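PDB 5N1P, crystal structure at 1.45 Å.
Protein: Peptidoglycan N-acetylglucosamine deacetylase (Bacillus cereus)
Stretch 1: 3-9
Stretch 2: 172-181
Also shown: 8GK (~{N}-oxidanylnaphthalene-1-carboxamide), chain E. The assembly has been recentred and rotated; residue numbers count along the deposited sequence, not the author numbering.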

# COMPACT_ATOMS: atom_id res chain seq x y z
N VAL A 3 7.31 -6.54 -13.25
CA VAL A 3 7.49 -6.02 -11.90
C VAL A 3 6.23 -6.18 -11.06
O VAL A 3 5.13 -5.85 -11.50
CB VAL A 3 7.90 -4.53 -11.91
CG1 VAL A 3 8.16 -4.03 -10.49
CG2 VAL A 3 9.13 -4.32 -12.79
N ALA A 4 6.40 -6.72 -9.86
CA ALA A 4 5.31 -6.84 -8.90
C ALA A 4 5.49 -5.81 -7.80
O ALA A 4 6.56 -5.70 -7.20
CB ALA A 4 5.28 -8.25 -8.29
N TYR A 5 4.44 -5.04 -7.56
CA TYR A 5 4.45 -4.04 -6.50
C TYR A 5 3.59 -4.50 -5.33
O TYR A 5 2.36 -4.37 -5.36
CB TYR A 5 3.93 -2.70 -7.02
CG TYR A 5 4.78 -2.10 -8.11
CD1 TYR A 5 5.78 -1.17 -7.81
CD2 TYR A 5 4.59 -2.45 -9.45
CE1 TYR A 5 6.56 -0.62 -8.81
CE2 TYR A 5 5.37 -1.91 -10.45
CZ TYR A 5 6.35 -0.99 -10.12
OH TYR A 5 7.13 -0.44 -11.11
N LEU A 6 4.23 -5.08 -4.33
CA LEU A 6 3.53 -5.44 -3.12
C LEU A 6 3.20 -4.17 -2.38
O LEU A 6 4.09 -3.34 -2.15
CB LEU A 6 4.37 -6.35 -2.23
CG LEU A 6 4.49 -7.82 -2.57
CD1 LEU A 6 5.46 -8.50 -1.63
CD2 LEU A 6 3.12 -8.48 -2.50
N THR A 7 1.95 -4.00 -1.99
CA THR A 7 1.57 -2.81 -1.21
C THR A 7 0.84 -3.23 0.06
O THR A 7 0.02 -4.16 0.06
CB THR A 7 0.69 -1.81 -2.02
OG1 THR A 7 -0.63 -2.35 -2.23
CG2 THR A 7 1.35 -1.47 -3.36
N PHE A 8 1.15 -2.54 1.15
CA PHE A 8 0.63 -2.91 2.46
C PHE A 8 -0.04 -1.71 3.09
O PHE A 8 0.61 -0.70 3.33
CB PHE A 8 1.74 -3.42 3.38
CG PHE A 8 2.44 -4.63 2.86
CD1 PHE A 8 1.89 -5.88 3.07
CD2 PHE A 8 3.61 -4.52 2.12
CE1 PHE A 8 2.51 -7.03 2.57
CE2 PHE A 8 4.24 -5.66 1.62
CZ PHE A 8 3.69 -6.91 1.84
N ASP A 9 -1.33 -1.85 3.36
CA ASP A 9 -2.17 -0.78 3.91
C ASP A 9 -2.43 -0.91 5.41
O ASP A 9 -2.44 -2.02 5.96
CB ASP A 9 -3.54 -0.76 3.23
CG ASP A 9 -3.51 -0.25 1.80
OD1 ASP A 9 -2.43 0.08 1.29
OD2 ASP A 9 -4.62 -0.18 1.19
C1 8GK E . -8.63 -0.30 1.91
C2 8GK E . -9.85 -0.91 1.29
C3 8GK E . -10.88 -1.31 2.13
C4 8GK E . -12.03 -1.87 1.58
C5 8GK E . -12.16 -2.01 0.20
C6 8GK E . -11.12 -1.60 -0.63
C7 8GK E . -9.97 -1.05 -0.08
C8 8GK E . -13.05 -2.27 2.43
C9 8GK E . -12.93 -2.13 3.81
C10 8GK E . -11.78 -1.58 4.36
C11 8GK E . -10.76 -1.17 3.51
O12 8GK E . -8.77 0.78 2.44
N13 8GK E . -7.46 -0.93 1.93
O14 8GK E . -6.64 -0.72 3.03
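Stretch 2 172-181: AVPAILKGLK

Leu-6 forms the centre of the contact between the strand 3-9 and the helix 172-181, and more of its surface is covered by the helix than that of any other residue in the strand. Its CA-to-CB bond points toward the helix, and its side chain, with chi1 near -78° (m) and chi2 near 175° (t), reaches three helical residues. Leu-6 CD1 lies 3.8 Å from Leu-177 CD2 and 4.4 Å from Val-173 CG1, while Leu-6 CD2 approaches Ile-176 CG2 at 4.1 Å. These neighbours are three or four positions apart, or adjacent, in a helical sequence, so little more than one turn presents all of them to the same leucine.

The helix runs nearly antiparallel to the strand, with an angle of 167° between their N-to-C directions and a closest axial approach of 10.3 Å. Contacts therefore progress in opposite order along the two chains. Toward the start of the strand, Ala-4 CB packs against Leu-180 CD1 at 4.0 Å; here the CA atoms of Ala-4 and Leu-180 are 7.8 Å apart, as against 9.1 Å between the CA atoms of Leu-6 and Val-173. Toward its end, Phe-8 CZ meets Val-173 CG2 at 4.0 Å, with the methyl group at the ring edge.

Backbone hydrogen bonds support the helical surface, among them Leu-177 N to Val-173 O at 2.8 Å and Leu-180 N to Ile-176 O at 2.9 Å, but the helix is kinked where the N atoms of Pro-174 and Ala-175 have no bond to the turn before. The alternate strand residues Val-3, Tyr-5, Thr-7 and Asp-9 make no contact with the helix, as expected of an extended chain. No hydrogen bond links the two stretches. Beyond the apolar contact, Lys-178 and Lys-181 are exposed on the helix, whereas Asp-9 lies out of reach of the helix, its OD2 2.8 Å from 8GK O14.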

# COMPACT_ATOMS: atom_id res chain seq x y z
N ALA A 172 1.65 -14.80 4.44
CA ALA A 172 1.48 -15.20 3.05
C ALA A 172 2.63 -14.72 2.18
O ALA A 172 2.83 -15.22 1.07
CB ALA A 172 0.14 -14.66 2.51
N VAL A 173 3.39 -13.75 2.67
CA VAL A 173 4.35 -13.08 1.81
C VAL A 173 5.48 -14.00 1.28
O VAL A 173 5.80 -13.94 0.09
CB VAL A 173 4.91 -11.84 2.52
CG1 VAL A 173 6.08 -11.25 1.76
CG2 VAL A 173 3.81 -10.80 2.61
N PRO A 174 6.05 -14.89 2.12
CA PRO A 174 7.07 -15.78 1.53
C PRO A 174 6.58 -16.59 0.32
O PRO A 174 7.29 -16.66 -0.68
CB PRO A 174 7.45 -16.71 2.69
CG PRO A 174 7.21 -15.89 3.89
CD PRO A 174 5.98 -15.07 3.58
N ALA A 175 5.37 -17.16 0.40
CA ALA A 175 4.84 -17.95 -0.71
C ALA A 175 4.49 -17.08 -1.93
O ALA A 175 4.57 -17.53 -3.07
CB ALA A 175 3.62 -18.73 -0.27
N ILE A 176 4.09 -15.84 -1.67
CA ILE A 176 3.80 -14.91 -2.75
C ILE A 176 5.09 -14.54 -3.48
O ILE A 176 5.14 -14.51 -4.71
CB ILE A 176 3.12 -13.63 -2.23
CG1 ILE A 176 1.69 -13.92 -1.80
CG2 ILE A 176 3.13 -12.54 -3.30
CD1 ILE A 176 1.06 -12.78 -1.02
N LEU A 177 6.14 -14.26 -2.70
CA LEU A 177 7.43 -13.90 -3.28
C LEU A 177 7.96 -15.03 -4.15
O LEU A 177 8.33 -14.82 -5.30
CB LEU A 177 8.43 -13.54 -2.18
CG LEU A 177 8.12 -12.25 -1.41
CD1 LEU A 177 9.05 -12.05 -0.23
CD2 LEU A 177 8.19 -11.05 -2.33
N LYS A 178 7.97 -16.24 -3.59
CA LYS A 178 8.42 -17.43 -4.33
C LYS A 178 7.61 -17.65 -5.60
O LYS A 178 8.16 -17.86 -6.68
CB LYS A 178 8.34 -18.66 -3.43
CG LYS A 178 8.85 -19.93 -4.08
CD LYS A 178 8.73 -21.12 -3.14
CE LYS A 178 9.43 -22.34 -3.71
NZ LYS A 178 9.26 -23.53 -2.83
N GLY A 179 6.29 -17.62 -5.46
CA GLY A 179 5.40 -17.84 -6.58
C GLY A 179 5.55 -16.84 -7.70
O GLY A 179 5.43 -17.19 -8.87
N LEU A 180 5.82 -15.58 -7.37
CA LEU A 180 5.96 -14.57 -8.41
C LEU A 180 7.36 -14.53 -9.02
O LEU A 180 7.50 -14.21 -10.20
CB LEU A 180 5.59 -13.19 -7.86
CG LEU A 180 4.13 -13.07 -7.41
CD1 LEU A 180 3.84 -11.68 -6.86
CD2 LEU A 180 3.19 -13.41 -8.55
N LYS A 181 8.39 -14.83 -8.22
CA LYS A 181 9.76 -14.88 -8.74
C LYS A 181 9.88 -15.96 -9.80
O LYS A 181 10.58 -15.78 -10.81
CB LYS A 181 10.77 -15.15 -7.62
CG LYS A 181 11.03 -13.96 -6.70
CD LYS A 181 12.13 -14.25 -5.69
CE LYS A 181 12.33 -13.07 -4.74
NZ LYS A 181 13.43 -13.32 -3.77